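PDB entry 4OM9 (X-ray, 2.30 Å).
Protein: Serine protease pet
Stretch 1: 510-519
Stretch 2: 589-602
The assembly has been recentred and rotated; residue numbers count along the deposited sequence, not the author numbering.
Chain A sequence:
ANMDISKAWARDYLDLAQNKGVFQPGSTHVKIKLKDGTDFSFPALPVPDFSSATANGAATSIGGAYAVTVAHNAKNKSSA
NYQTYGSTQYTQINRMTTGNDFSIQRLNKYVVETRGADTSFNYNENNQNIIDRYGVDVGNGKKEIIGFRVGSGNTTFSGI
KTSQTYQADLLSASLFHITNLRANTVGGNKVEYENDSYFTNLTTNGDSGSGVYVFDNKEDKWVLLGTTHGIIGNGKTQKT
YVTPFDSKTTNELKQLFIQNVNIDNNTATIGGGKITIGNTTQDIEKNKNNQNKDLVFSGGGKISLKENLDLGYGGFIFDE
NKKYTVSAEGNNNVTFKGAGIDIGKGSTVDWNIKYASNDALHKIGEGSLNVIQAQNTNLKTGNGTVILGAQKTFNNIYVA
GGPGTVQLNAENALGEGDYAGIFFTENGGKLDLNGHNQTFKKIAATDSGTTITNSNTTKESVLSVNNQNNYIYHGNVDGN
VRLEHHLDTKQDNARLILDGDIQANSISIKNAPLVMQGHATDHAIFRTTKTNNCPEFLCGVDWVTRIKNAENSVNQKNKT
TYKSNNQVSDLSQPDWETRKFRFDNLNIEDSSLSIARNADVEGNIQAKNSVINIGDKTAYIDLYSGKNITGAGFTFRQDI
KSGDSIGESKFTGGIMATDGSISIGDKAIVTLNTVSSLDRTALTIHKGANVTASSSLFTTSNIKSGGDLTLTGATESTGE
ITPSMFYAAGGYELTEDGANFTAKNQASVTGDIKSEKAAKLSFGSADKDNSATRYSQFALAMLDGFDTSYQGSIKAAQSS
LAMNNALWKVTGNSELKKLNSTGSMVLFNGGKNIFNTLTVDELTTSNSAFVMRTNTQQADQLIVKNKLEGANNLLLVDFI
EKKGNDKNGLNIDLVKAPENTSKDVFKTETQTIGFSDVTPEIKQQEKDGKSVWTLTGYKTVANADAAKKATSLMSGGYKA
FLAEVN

Stretch 1, residues 510-519: KNAPLVMQGH
Stretch 2, residues 589-602: EDSSLSIARNADVE

Two neighbouring strands, 514-516 and a second beginning at S592, run parallel, their axes 11° apart in direction and 4.9 Å at closest approach. L514 pairs with L593, V515 with S594 and M516 with I595; upstream, K510 pairs with E589, their CA atoms 4.7 Å apart. Extended backbones (phi/psi near -115/130) give the parallel ladder: L514 N donates to S592 O (3.0 Å), S594 N to L514 O (3.0 Å), M516 N to S594 O (2.9 Å) and A596 N to M516 O (2.8 Å). N511, at phi/psi 73/-1, donates its N to E589 O (3.1 Å). Beyond the ladder, a type II turn from A596 to A599 is closed by A599 N to A596 O (3.2 Å), and G518 N donates to R597 O (2.8 Å). Glycine suits this place: a CB on G518 would lie 2.5 Å from N598 CB. N598, at phi/psi 63/26, adopts the left-handed conformation that asparagine tolerates well, and its OD1 accepts from R597 NE (3.0 Å).

The contact buries 783 Å² summed over both stretches, M516 being the most covered residue (97 Å²). Apolar L514, L593, M516 and I595 share one face and are buried, as suits them. L514 (chi1 t, chi2 p) brings CD2 to 3.8 Å from CD1 of L593, which has the same rotamer. M516 (m, t, t) is long and flexible enough to place SD 3.9 Å from V601 CG2, while its CB lies 4.4 Å from A599 CB. Small A599 and A596 point toward stretch 1, the latter's CB 3.8 Å from Q517 CB.

Polar side chains and two waters join the stretches as well; S594 shares a face with K510, E589 and the buried V515. The short side chains of S592 (chi1 p) and S594 (chi1 m) bring their OG atoms to one water (3.2 and 2.9 Å), which also donates to L514 O (2.8 Å). Another bonds S591 OG (2.8 Å; chi1 t) and weakly donates to N511 O (3.1 Å). K510 NZ and E589 OE1, 4.2 Å apart, attract without forming a salt bridge.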

# COMPACT_ATOMS: atom_id res chain seq x y z
N LYS A 510 -21.59 1.33 -7.56
CA LYS A 510 -22.71 1.87 -8.31
C LYS A 510 -22.97 3.29 -7.87
O LYS A 510 -23.12 3.55 -6.66
CB LYS A 510 -23.97 1.01 -8.12
CG LYS A 510 -23.82 -0.39 -8.66
CD LYS A 510 -24.99 -1.29 -8.26
CE LYS A 510 -24.54 -2.74 -8.23
NZ LYS A 510 -25.53 -3.67 -8.84
N ASN A 511 -22.96 4.20 -8.84
CA ASN A 511 -23.41 5.58 -8.68
C ASN A 511 -22.50 6.49 -7.85
O ASN A 511 -22.80 7.67 -7.71
CB ASN A 511 -24.84 5.59 -8.07
CG ASN A 511 -25.93 5.31 -9.12
OD1 ASN A 511 -25.76 5.63 -10.29
ND2 ASN A 511 -27.05 4.71 -8.70
N ALA A 512 -21.39 5.96 -7.34
CA ALA A 512 -20.49 6.74 -6.46
C ALA A 512 -19.03 6.34 -6.65
O ALA A 512 -18.73 5.16 -6.79
CB ALA A 512 -20.90 6.55 -4.98
N PRO A 513 -18.10 7.30 -6.65
CA PRO A 513 -16.73 6.98 -7.07
C PRO A 513 -15.91 6.15 -6.07
O PRO A 513 -16.08 6.24 -4.85
CB PRO A 513 -16.08 8.36 -7.25
CG PRO A 513 -17.21 9.36 -7.22
CD PRO A 513 -18.26 8.74 -6.35
N LEU A 514 -15.02 5.33 -6.62
CA LEU A 514 -14.04 4.60 -5.86
C LEU A 514 -12.64 5.07 -6.26
O LEU A 514 -12.35 5.33 -7.44
CB LEU A 514 -14.16 3.09 -6.09
CG LEU A 514 -13.29 2.28 -5.12
CD1 LEU A 514 -14.00 2.16 -3.77
CD2 LEU A 514 -12.96 0.92 -5.67
N VAL A 515 -11.78 5.18 -5.25
CA VAL A 515 -10.39 5.56 -5.41
C VAL A 515 -9.51 4.58 -4.65
O VAL A 515 -9.73 4.34 -3.45
CB VAL A 515 -10.11 6.96 -4.90
CG1 VAL A 515 -8.62 7.23 -4.89
CG2 VAL A 515 -10.84 7.98 -5.77
N MET A 516 -8.57 3.98 -5.36
CA MET A 516 -7.55 3.16 -4.75
C MET A 516 -6.21 3.90 -4.88
O MET A 516 -5.84 4.35 -5.98
CB MET A 516 -7.47 1.78 -5.41
CG MET A 516 -8.74 0.96 -5.37
SD MET A 516 -8.55 -0.47 -6.45
CE MET A 516 -10.14 -1.26 -6.29
N GLN A 517 -5.50 4.01 -3.76
CA GLN A 517 -4.23 4.71 -3.72
C GLN A 517 -3.38 4.22 -2.58
O GLN A 517 -3.89 3.57 -1.65
CB GLN A 517 -4.44 6.22 -3.57
CG GLN A 517 -5.05 6.61 -2.22
CD GLN A 517 -4.85 8.08 -1.86
OE1 GLN A 517 -5.34 8.98 -2.55
NE2 GLN A 517 -4.14 8.32 -0.75
N GLY A 518 -2.09 4.55 -2.62
CA GLY A 518 -1.20 4.28 -1.50
C GLY A 518 -1.48 5.21 -0.32
O GLY A 518 -2.35 6.08 -0.36
N HIS A 519 -0.72 5.03 0.75
CA HIS A 519 -0.91 5.85 1.94
C HIS A 519 0.33 6.69 2.23
O HIS A 519 1.46 6.17 2.29
CB HIS A 519 -1.28 4.97 3.16
CG HIS A 519 -1.26 5.71 4.47
ND1 HIS A 519 -2.23 6.63 4.82
CD2 HIS A 519 -0.39 5.66 5.51
CE1 HIS A 519 -1.94 7.12 6.01
NE2 HIS A 519 -0.84 6.54 6.46
N GLU A 589 -20.72 0.74 -12.12
CA GLU A 589 -21.80 1.26 -12.93
C GLU A 589 -21.95 2.76 -12.71
O GLU A 589 -21.96 3.23 -11.57
CB GLU A 589 -23.10 0.51 -12.61
CG GLU A 589 -22.93 -0.99 -12.79
CD GLU A 589 -24.22 -1.78 -12.77
OE1 GLU A 589 -25.27 -1.28 -12.30
OE2 GLU A 589 -24.17 -2.93 -13.25
N ASP A 590 -21.98 3.51 -13.81
CA ASP A 590 -22.24 4.94 -13.78
C ASP A 590 -21.41 5.78 -12.78
O ASP A 590 -21.93 6.71 -12.16
CB ASP A 590 -23.73 5.15 -13.51
CG ASP A 590 -24.59 4.32 -14.46
OD1 ASP A 590 -24.79 4.73 -15.63
OD2 ASP A 590 -25.05 3.23 -14.03
N SER A 591 -20.13 5.47 -12.65
CA SER A 591 -19.29 6.26 -11.77
C SER A 591 -17.84 6.22 -12.23
O SER A 591 -17.57 6.01 -13.41
CB SER A 591 -19.42 5.77 -10.31
OG SER A 591 -18.95 6.75 -9.40
N SER A 592 -16.89 6.42 -11.32
CA SER A 592 -15.53 6.34 -11.80
C SER A 592 -14.62 5.59 -10.84
O SER A 592 -14.77 5.61 -9.62
CB SER A 592 -14.98 7.74 -12.10
OG SER A 592 -14.87 8.53 -10.94
N LEU A 593 -13.67 4.89 -11.45
CA LEU A 593 -12.65 4.19 -10.72
C LEU A 593 -11.31 4.86 -11.01
O LEU A 593 -10.94 5.02 -12.16
CB LEU A 593 -12.63 2.72 -11.12
CG LEU A 593 -11.50 1.87 -10.55
CD1 LEU A 593 -11.56 1.86 -9.04
CD2 LEU A 593 -11.60 0.48 -11.10
N SER A 594 -10.62 5.28 -9.95
CA SER A 594 -9.31 5.89 -10.06
C SER A 594 -8.28 5.05 -9.31
O SER A 594 -8.47 4.69 -8.13
CB SER A 594 -9.30 7.31 -9.49
OG SER A 594 -10.31 8.11 -10.08
N ILE A 595 -7.20 4.72 -10.00
CA ILE A 595 -6.05 4.13 -9.36
C ILE A 595 -4.99 5.21 -9.37
O ILE A 595 -4.59 5.70 -10.45
CB ILE A 595 -5.57 2.87 -10.08
CG1 ILE A 595 -6.66 1.81 -10.04
CG2 ILE A 595 -4.29 2.35 -9.42
CD1 ILE A 595 -6.40 0.64 -10.96
N ALA A 596 -4.57 5.61 -8.17
CA ALA A 596 -3.66 6.72 -7.99
C ALA A 596 -2.35 6.21 -7.43
O ALA A 596 -2.11 5.00 -7.41
CB ALA A 596 -4.27 7.78 -7.08
N ARG A 597 -1.49 7.13 -7.01
CA ARG A 597 -0.08 6.81 -6.77
C ARG A 597 0.09 5.70 -5.73
O ARG A 597 -0.61 5.65 -4.73
CB ARG A 597 0.68 8.07 -6.33
CG ARG A 597 0.15 8.73 -5.06
CD ARG A 597 1.19 9.70 -4.49
NE ARG A 597 2.53 9.10 -4.50
CZ ARG A 597 3.66 9.81 -4.50
NH1 ARG A 597 3.61 11.13 -4.47
NH2 ARG A 597 4.84 9.19 -4.51
N ASN A 598 1.01 4.78 -6.01
CA ASN A 598 1.35 3.71 -5.08
C ASN A 598 0.20 2.75 -4.75
O ASN A 598 0.19 2.14 -3.69
CB ASN A 598 1.89 4.31 -3.78
CG ASN A 598 3.19 5.04 -4.00
OD1 ASN A 598 3.21 6.22 -4.37
ND2 ASN A 598 4.29 4.33 -3.78
N ALA A 599 -0.76 2.62 -5.66
CA ALA A 599 -1.66 1.48 -5.63
C ALA A 599 -1.14 0.39 -6.56
O ALA A 599 -0.71 0.66 -7.68
CB ALA A 599 -3.08 1.88 -6.02
N ASP A 600 -1.16 -0.84 -6.07
CA ASP A 600 -0.79 -2.03 -6.81
C ASP A 600 -2.07 -2.84 -6.95
O ASP A 600 -2.47 -3.53 -6.00
CB ASP A 600 0.31 -2.78 -6.07
CG ASP A 600 0.85 -3.98 -6.84
OD1 ASP A 600 0.08 -4.73 -7.47
OD2 ASP A 600 2.08 -4.19 -6.78
N VAL A 601 -2.72 -2.74 -8.11
CA VAL A 601 -4.05 -3.29 -8.33
C VAL A 601 -4.05 -4.47 -9.27
O VAL A 601 -3.51 -4.39 -10.36
CB VAL A 601 -5.03 -2.24 -8.90
CG1 VAL A 601 -6.44 -2.83 -8.93
CG2 VAL A 601 -5.02 -0.97 -8.09
N GLU A 602 -4.69 -5.55 -8.85
CA GLU A 602 -4.78 -6.74 -9.67
C GLU A 602 -6.14 -7.43 -9.55
O GLU A 602 -6.59 -7.86 -8.47
CB GLU A 602 -3.67 -7.70 -9.30
CG GLU A 602 -3.78 -9.10 -9.85
CD GLU A 602 -2.43 -9.82 -9.92
OE1 GLU A 602 -1.54 -9.49 -9.10
OE2 GLU A 602 -2.27 -10.68 -10.82
O HOH W 1 -20.65 8.92 -9.55
O HOH W 2 -12.81 7.80 -8.61